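Local coordinates for protein tungsten-containing formylmethanofuran dehydrogenase 2 subunit C (Methanothermobacter wolfeii, PDB 5T5I) that forms the beta-helical subunit C of a tungsten-containing formylmethanofuran dehydrogenase, which probably interconverts carbon dioxide and formylmethanofuran in methanogenesis, at residues C[12-26]-C[37-49]. Numbering follows the deposited sequence.
Sequences PEVPLEAPNIKPDVF and IQIMHGNEVVKLG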
ATOM      1  N   PRO C  12      27.673 -43.464  22.641  1.00 32.71           N
ATOM      2  CA  PRO C  12      28.280 -43.561  21.300  1.00 32.29           C
ATOM      3  C   PRO C  12      27.699 -42.549  20.311  1.00 35.33           C
ATOM      4  O   PRO C  12      26.585 -42.059  20.523  1.00 34.71           O
ATOM      5  CB  PRO C  12      27.939 -44.994  20.873  1.00 33.46           C
ATOM      6  CG  PRO C  12      26.663 -45.298  21.577  1.00 37.96           C
ATOM      7  CD  PRO C  12      26.663 -44.521  22.863  1.00 34.14           C
ATOM      8  N   GLU C  13      28.436 -42.257  19.216  1.00 32.34           N
ATOM      9  CA  GLU C  13      27.951 -41.372  18.134  1.00 31.81           C
ATOM     10  C   GLU C  13      26.842 -42.040  17.310  1.00 32.96           C
ATOM     11  O   GLU C  13      25.949 -41.347  16.815  1.00 31.61           O
ATOM     12  CB  GLU C  13      29.089 -40.934  17.197  1.00 33.69           C
ATOM     13  CG  GLU C  13      30.029 -39.907  17.813  1.00 50.81           C
ATOM     14  CD  GLU C  13      30.811 -39.071  16.818  1.00 78.45           C
ATOM     15  OE1 GLU C  13      30.951 -39.492  15.645  1.00 82.77           O
ATOM     16  OE2 GLU C  13      31.287 -37.985  17.217  1.00 70.70           O
ATOM     17  N   VAL C  14      26.918 -43.377  17.125  1.00 28.86           N
ATOM     18  CA  VAL C  14      25.866 -44.155  16.477  1.00 27.73           C
ATOM     19  C   VAL C  14      24.877 -44.398  17.620  1.00 31.57           C
ATOM     20  O   VAL C  14      25.289 -45.001  18.608  1.00 31.58           O
ATOM     21  CB  VAL C  14      26.385 -45.483  15.887  1.00 31.66           C
ATOM     22  CG1 VAL C  14      25.230 -46.362  15.414  1.00 31.12           C
ATOM     23  CG2 VAL C  14      27.356 -45.217  14.749  1.00 31.63           C
ATOM     24  N   PRO C  15      23.619 -43.913  17.575  1.00 27.80           N
ATOM     25  CA  PRO C  15      22.748 -44.072  18.757  1.00 27.10           C
ATOM     26  C   PRO C  15      22.423 -45.500  19.192  1.00 28.57           C
ATOM     27  O   PRO C  15      22.518 -46.446  18.405  1.00 28.19           O
ATOM     28  CB  PRO C  15      21.462 -43.327  18.373  1.00 27.92           C
ATOM     29  CG  PRO C  15      21.790 -42.528  17.179  1.00 32.80           C
ATOM     30  CD  PRO C  15      22.956 -43.144  16.502  1.00 28.76           C
ATOM     31  N   LEU C  16      22.038 -45.630  20.462  1.00 24.24           N
ATOM     32  CA  LEU C  16      21.561 -46.874  21.046  1.00 24.85           C
ATOM     33  C   LEU C  16      20.038 -46.871  20.955  1.00 29.21           C
ATOM     34  O   LEU C  16      19.419 -45.804  21.020  1.00 26.81           O
ATOM     35  CB  LEU C  16      21.936 -46.961  22.544  1.00 25.48           C
ATOM     36  CG  LEU C  16      23.423 -46.900  22.911  1.00 29.73           C
ATOM     37  CD1 LEU C  16      23.596 -46.893  24.415  1.00 30.57           C
ATOM     38  CD2 LEU C  16      24.181 -48.065  22.307  1.00 29.59           C
ATOM     39  N   GLU C  17      19.433 -48.053  20.822  1.00 27.42           N
ATOM     40  CA  GLU C  17      17.969 -48.227  20.896  1.00 27.45           C
ATOM     41  C   GLU C  17      17.780 -49.180  22.063  1.00 30.89           C
ATOM     42  O   GLU C  17      18.276 -50.299  22.009  1.00 30.48           O
ATOM     43  CB  GLU C  17      17.335 -48.805  19.623  1.00 28.21           C
ATOM     44  CG  GLU C  17      17.566 -47.953  18.389  1.00 37.84           C
ATOM     45  CD  GLU C  17      16.532 -48.111  17.289  1.00 59.95           C
ATOM     46  OE1 GLU C  17      16.764 -47.572  16.182  1.00 58.30           O
ATOM     47  OE2 GLU C  17      15.479 -48.745  17.538  1.00 42.25           O
ATOM     48  N   ALA C  18      17.118 -48.727  23.129  1.00 27.30           N
ATOM     49  CA  ALA C  18      16.985 -49.522  24.344  1.00 27.87           C
ATOM     50  C   ALA C  18      15.544 -49.641  24.861  1.00 30.19           C
ATOM     51  O   ALA C  18      15.267 -49.296  26.015  1.00 31.29           O
ATOM     52  CB  ALA C  18      17.901 -48.942  25.410  1.00 29.55           C
ATOM     53  N   PRO C  19      14.633 -50.231  24.055  1.00 25.96           N
ATOM     54  CA  PRO C  19      13.255 -50.453  24.539  1.00 25.88           C
ATOM     55  C   PRO C  19      13.162 -51.384  25.755  1.00 31.15           C
ATOM     56  O   PRO C  19      12.175 -51.316  26.489  1.00 30.94           O
ATOM     57  CB  PRO C  19      12.547 -51.034  23.309  1.00 26.87           C
ATOM     58  CG  PRO C  19      13.648 -51.692  22.527  1.00 30.00           C
ATOM     59  CD  PRO C  19      14.795 -50.748  22.677  1.00 26.17           C
ATOM     60  N   ASN C  20      14.195 -52.217  25.998  1.00 28.64           N
ATOM     61  CA  ASN C  20      14.223 -53.104  27.169  1.00 29.78           C
ATOM     62  C   ASN C  20      14.524 -52.361  28.481  1.00 33.62           C
ATOM     63  O   ASN C  20      14.429 -52.977  29.541  1.00 33.98           O
ATOM     64  CB  ASN C  20      15.191 -54.278  26.961  1.00 30.86           C
ATOM     65  CG  ASN C  20      14.681 -55.313  25.992  1.00 40.06           C
ATOM     66  OD1 ASN C  20      13.479 -55.523  25.860  1.00 33.77           O
ATOM     67  ND2 ASN C  20      15.579 -56.074  25.384  1.00 34.26           N
ATOM     68  N   ILE C  21      14.867 -51.049  28.438  1.00 30.14           N
ATOM     69  CA  ILE C  21      15.027 -50.272  29.672  1.00 28.96           C
ATOM     70  C   ILE C  21      13.621 -49.876  30.122  1.00 31.97           C
ATOM     71  O   ILE C  21      13.084 -48.854  29.699  1.00 30.69           O
ATOM     72  CB  ILE C  21      15.973 -49.054  29.554  1.00 30.82           C
ATOM     73  CG1 ILE C  21      17.397 -49.539  29.219  1.00 31.59           C
ATOM     74  CG2 ILE C  21      15.991 -48.255  30.901  1.00 31.04           C
ATOM     75  CD1 ILE C  21      18.408 -48.424  28.878  1.00 36.42           C
ATOM     76  N   LYS C  22      13.018 -50.731  30.928  1.00 29.48           N
ATOM     77  CA  LYS C  22      11.702 -50.491  31.503  1.00 29.26           C
ATOM     78  C   LYS C  22      11.459 -51.405  32.705  1.00 34.57           C
ATOM     79  O   LYS C  22      11.983 -52.522  32.724  1.00 34.50           O
ATOM     80  CB  LYS C  22      10.572 -50.645  30.471  1.00 29.91           C
ATOM     81  CG  LYS C  22      10.540 -51.948  29.686  1.00 36.53           C
ATOM     82  CD  LYS C  22       9.215 -52.051  28.927  1.00 38.18           C
ATOM     83  CE  LYS C  22       9.154 -53.075  27.811  1.00 37.12           C
ATOM     84  NZ  LYS C  22       9.583 -52.521  26.498  1.00 52.90           N
ATOM     85  N   PRO C  23      10.652 -50.977  33.695  1.00 33.10           N
ATOM     86  CA  PRO C  23      10.401 -51.840  34.872  1.00 34.09           C
ATOM     87  C   PRO C  23       9.869 -53.250  34.551  1.00 38.75           C
ATOM     88  O   PRO C  23      10.217 -54.201  35.255  1.00 39.35           O
ATOM     89  CB  PRO C  23       9.401 -51.016  35.692  1.00 35.90           C
ATOM     90  CG  PRO C  23       9.690 -49.598  35.312  1.00 39.61           C
ATOM     91  CD  PRO C  23       9.976 -49.670  33.846  1.00 35.07           C
ATOM     92  N   ASP C  24       9.081 -53.397  33.457  1.00 33.50           N
ATOM     93  CA  ASP C  24       8.523 -54.692  33.028  1.00 33.59           C
ATOM     94  C   ASP C  24       9.608 -55.745  32.709  1.00 37.92           C
ATOM     95  O   ASP C  24       9.419 -56.925  33.005  1.00 38.13           O
ATOM     96  CB  ASP C  24       7.603 -54.511  31.814  1.00 34.49           C
ATOM     97  CG  ASP C  24       6.438 -53.585  32.086  1.00 43.08           C
ATOM     98  OD1 ASP C  24       6.654 -52.342  32.100  1.00 40.48           O
ATOM     99  OD2 ASP C  24       5.325 -54.093  32.338  1.00 48.45           O
ATOM    100  N   VAL C  25      10.739 -55.317  32.124  1.00 33.74           N
ATOM    101  CA  VAL C  25      11.843 -56.222  31.794  1.00 33.91           C
ATOM    102  C   VAL C  25      12.741 -56.424  33.013  1.00 38.15           C
ATOM    103  O   VAL C  25      13.233 -57.526  33.214  1.00 38.84           O
ATOM    104  CB  VAL C  25      12.643 -55.709  30.573  1.00 37.02           C
ATOM    105  CG1 VAL C  25      13.857 -56.596  30.281  1.00 37.32           C
ATOM    106  CG2 VAL C  25      11.743 -55.630  29.343  1.00 35.67           C
ATOM    107  N   PHE C  26      12.983 -55.357  33.805  1.00 34.66           N
ATOM    108  CA  PHE C  26      13.863 -55.432  34.979  1.00 34.65           C
ATOM    109  C   PHE C  26      13.244 -56.291  36.079  1.00 40.19           C
ATOM    110  O   PHE C  26      13.985 -56.905  36.844  1.00 40.95           O
ATOM    111  CB  PHE C  26      14.215 -54.021  35.495  1.00 35.68           C
ATOM    112  CG  PHE C  26      15.271 -53.254  34.717  1.00 35.85           C
ATOM    113  CD1 PHE C  26      15.396 -53.402  33.336  1.00 37.36           C
ATOM    114  CD2 PHE C  26      16.057 -52.299  35.345  1.00 37.46           C
ATOM    115  CE1 PHE C  26      16.368 -52.691  32.628  1.00 37.26           C
ATOM    116  CE2 PHE C  26      17.016 -51.578  34.632  1.00 39.37           C
ATOM    117  CZ  PHE C  26      17.157 -51.772  33.276  1.00 36.83           C
ATOM    118  N   ILE C  37      20.934 -57.628  29.562  1.00 33.87           N
ATOM    119  CA  ILE C  37      19.780 -57.239  28.749  1.00 33.38           C
ATOM    120  C   ILE C  37      20.291 -56.729  27.401  1.00 38.42           C
ATOM    121  O   ILE C  37      21.228 -55.927  27.358  1.00 37.76           O
ATOM    122  CB  ILE C  37      18.885 -56.188  29.484  1.00 35.83           C
ATOM    123  CG1 ILE C  37      18.065 -56.886  30.595  1.00 37.35           C
ATOM    124  CG2 ILE C  37      17.944 -55.451  28.515  1.00 35.15           C
ATOM    125  CD1 ILE C  37      17.360 -55.939  31.565  1.00 41.23           C
ATOM    126  N   GLN C  38      19.681 -57.191  26.307  1.00 35.43           N
ATOM    127  CA  GLN C  38      20.105 -56.778  24.979  1.00 34.11           C
ATOM    128  C   GLN C  38      19.557 -55.419  24.588  1.00 34.68           C
ATOM    129  O   GLN C  38      18.396 -55.104  24.861  1.00 34.34           O
ATOM    130  CB  GLN C  38      19.700 -57.815  23.924  1.00 35.83           C
ATOM    131  CG  GLN C  38      20.461 -59.135  24.081  1.00 43.62           C
ATOM    132  CD  GLN C  38      20.128 -60.129  22.991  1.00 63.60           C
ATOM    133  OE1 GLN C  38      19.001 -60.183  22.483  1.00 57.36           O
ATOM    134  NE2 GLN C  38      21.095 -60.959  22.620  1.00 59.44           N
ATOM    135  N   ILE C  39      20.401 -54.624  23.932  1.00 30.75           N
ATOM    136  CA  ILE C  39      20.042 -53.338  23.328  1.00 29.52           C
ATOM    137  C   ILE C  39      20.702 -53.274  21.934  1.00 33.41           C
ATOM    138  O   ILE C  39      21.612 -54.056  21.652  1.00 32.17           O
ATOM    139  CB  ILE C  39      20.422 -52.117  24.219  1.00 32.80           C
ATOM    140  CG1 ILE C  39      21.953 -51.968  24.387  1.00 33.45           C
ATOM    141  CG2 ILE C  39      19.711 -52.199  25.581  1.00 33.30           C
ATOM    142  CD1 ILE C  39      22.387 -50.691  25.065  1.00 40.41           C
ATOM    143  N   MET C  40      20.258 -52.347  21.071  1.00 30.60           N
ATOM    144  CA  MET C  40      20.867 -52.188  19.742  1.00 32.17           C
ATOM    145  C   MET C  40      21.857 -51.034  19.762  1.00 32.95           C
ATOM    146  O   MET C  40      21.590 -50.011  20.388  1.00 30.58           O
ATOM    147  CB  MET C  40      19.821 -51.863  18.647  1.00 35.56           C
ATOM    148  CG  MET C  40      18.766 -52.914  18.429  1.00 41.82           C
ATOM    149  SD  MET C  40      19.394 -54.516  17.894  1.00 49.53           S
ATOM    150  CE  MET C  40      20.252 -54.075  16.297  1.00 46.25           C
ATOM    151  N   HIS C  41      22.991 -51.209  19.073  1.00 27.92           N
ATOM    152  CA  HIS C  41      23.992 -50.176  18.817  1.00 27.54           C
ATOM    153  C   HIS C  41      24.138 -50.199  17.284  1.00 31.62           C
ATOM    154  O   HIS C  41      24.969 -50.934  16.735  1.00 30.78           O
ATOM    155  CB  HIS C  41      25.328 -50.471  19.518  1.00 28.86           C
ATOM    156  CG  HIS C  41      26.382 -49.443  19.248  1.00 32.37           C
ATOM    157  ND1 HIS C  41      27.726 -49.767  19.265  1.00 34.83           N
ATOM    158  CD2 HIS C  41      26.255 -48.129  18.946  1.00 33.53           C
ATOM    159  CE1 HIS C  41      28.374 -48.652  18.968  1.00 34.17           C
ATOM    160  NE2 HIS C  41      27.526 -47.637  18.765  1.00 33.62           N
ATOM    161  N   GLY C  42      23.251 -49.480  16.611  1.00 29.39           N
ATOM    162  CA  GLY C  42      23.208 -49.478  15.154  1.00 28.60           C
ATOM    163  C   GLY C  42      22.789 -50.842  14.634  1.00 31.49           C
ATOM    164  O   GLY C  42      21.796 -51.401  15.105  1.00 30.78           O
ATOM    165  N   ASN C  43      23.597 -51.442  13.752  1.00 28.86           N
ATOM    166  CA  ASN C  43      23.295 -52.765  13.181  1.00 28.80           C
ATOM    167  C   ASN C  43      23.885 -53.960  13.985  1.00 33.79           C
ATOM    168  O   ASN C  43      23.969 -55.072  13.451  1.00 31.27           O
ATOM    169  CB  ASN C  43      23.714 -52.817  11.702  1.00 29.93           C
ATOM    170  CG  ASN C  43      25.183 -52.656  11.430  1.00 38.36           C
ATOM    171  OD1 ASN C  43      26.020 -52.710  12.332  1.00 30.26           O
ATOM    172  ND2 ASN C  43      25.518 -52.353  10.188  1.00 29.67           N
ATOM    173  N   GLU C  44      24.296 -53.736  15.244  1.00 33.10           N
ATOM    174  CA  GLU C  44      24.815 -54.781  16.134  1.00 35.11           C
ATOM    175  C   GLU C  44      23.987 -54.839  17.411  1.00 37.47           C
ATOM    176  O   GLU C  44      23.555 -53.797  17.909  1.00 35.38           O
ATOM    177  CB  GLU C  44      26.264 -54.492  16.551  1.00 37.36           C
ATOM    178  CG  GLU C  44      27.288 -54.719  15.454  1.00 55.13           C
ATOM    179  CD  GLU C  44      28.728 -54.534  15.903  1.00 86.02           C
ATOM    180  OE1 GLU C  44      28.959 -54.274  17.108  1.00 79.69           O
ATOM    181  OE2 GLU C  44      29.630 -54.643  15.040  1.00 84.93           O
ATOM    182  N   VAL C  45      23.809 -56.055  17.952  1.00 33.53           N
ATOM    183  CA  VAL C  45      23.130 -56.304  19.218  1.00 33.71           C
ATOM    184  C   VAL C  45      24.252 -56.287  20.279  1.00 37.33           C
ATOM    185  O   VAL C  45      25.259 -56.975  20.107  1.00 35.94           O
ATOM    186  CB  VAL C  45      22.385 -57.674  19.215  1.00 38.78           C
ATOM    187  CG1 VAL C  45      21.728 -57.951  20.566  1.00 39.50           C
ATOM    188  CG2 VAL C  45      21.340 -57.741  18.107  1.00 38.44           C
ATOM    189  N   VAL C  46      24.088 -55.498  21.351  1.00 33.30           N
ATOM    190  CA  VAL C  46      25.077 -55.408  22.441  1.00 33.47           C
ATOM    191  C   VAL C  46      24.366 -55.609  23.770  1.00 36.97           C
ATOM    192  O   VAL C  46      23.147 -55.691  23.805  1.00 35.55           O
ATOM    193  CB  VAL C  46      25.889 -54.074  22.412  1.00 37.11           C
ATOM    194  CG1 VAL C  46      26.696 -53.951  21.126  1.00 36.90           C
ATOM    195  CG2 VAL C  46      24.992 -52.850  22.616  1.00 36.19           C
ATOM    196  N   LYS C  47      25.131 -55.685  24.856  1.00 35.48           N
ATOM    197  CA  LYS C  47      24.600 -55.856  26.213  1.00 35.76           C
ATOM    198  C   LYS C  47      24.446 -54.502  26.884  1.00 38.82           C
ATOM    199  O   LYS C  47      25.274 -53.615  26.668  1.00 38.65           O
ATOM    200  CB  LYS C  47      25.547 -56.738  27.045  1.00 40.21           C
ATOM    201  CG  LYS C  47      25.559 -58.191  26.592  1.00 54.49           C
ATOM    202  CD  LYS C  47      26.531 -59.042  27.401  1.00 68.40           C
ATOM    203  CE  LYS C  47      27.984 -58.712  27.142  1.00 83.26           C
ATOM    204  NZ  LYS C  47      28.853 -59.921  27.211  1.00 95.73           N
ATOM    205  N   LEU C  48      23.429 -54.352  27.745  1.00 35.09           N
ATOM    206  CA  LEU C  48      23.200 -53.115  28.503  1.00 35.02           C
ATOM    207  C   LEU C  48      24.456 -52.728  29.293  1.00 38.70           C
ATOM    208  O   LEU C  48      24.828 -51.561  29.304  1.00 37.75           O
ATOM    209  CB  LEU C  48      21.990 -53.293  29.449  1.00 35.72           C
ATOM    210  CG  LEU C  48      21.525 -52.077  30.259  1.00 40.90           C
ATOM    211  CD1 LEU C  48      21.053 -50.947  29.365  1.00 41.29           C
ATOM    212  CD2 LEU C  48      20.376 -52.447  31.151  1.00 43.90           C
ATOM    213  N   GLY C  49      25.133 -53.730  29.866  1.00 37.09           N
ATOM    214  CA  GLY C  49      26.371 -53.563  30.626  1.00 37.72           C
ATOM    215  C   GLY C  49      27.542 -52.982  29.846  1.00 40.88           C
ATOM    216  O   GLY C  49      28.470 -52.443  30.452  1.00 39.77           O
TER
HETATM  217  O   HOH W   1      29.364 -45.393  17.744  1.00 35.71           O
HETATM  218  O   HOH W   2      16.482 -53.136  24.168  1.00 29.70           O
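The His41 imidazole presents an edge to Val14, whose carbonyl O lies in the ring plane 3.3 Å from CD2. A water in the same plane joins His41 NE2 to Val14 N. Pro12 approaches the ring obliquely, CB 3.4 Å from NE2, and Phe51 meets it edge-to-face. His41 CG stands anti to the backbone N (chi1 179°), which sets the imidazole against Pro12 and Val14. At the other end the Phe26 ring meets two aliphatic tips obliquely: Ile37 CD1, 3.6 Å from CE1, and Leu48 CD2 near CZ. Leu48 CD1 reaches Ile21 CD1, while strands 3-8 and 66-69 add Ile4, Leu6 and Ile67 around Phe26.

Between these ends the backbones pair. Glu17 and Met40 form an antiparallel hydrogen-bonded pair, Glu17 N to Met40 O at 2.9 Å and Met40 N to Glu17 O at 3.0 Å. Glu17 OE2 forms salt bridges with Arg78 and with a basic side chain of another protein's chain. Past the last bridge, Asn20 in the type I turn 18-21 donates ND2 to Gln38 O (3.0 Å, 152° at the hydrogen), in the carbonyl plane, and a water bridges Asn20 N to the same oxygen. Ile39 and Val46 exchange both backbone hydrogen bonds, and a type II' turn links His41 to Glu44: a beta-hairpin, with strand 16-17 added antiparallel to its first arm, beside the N-terminal end of the parallel beta-helix.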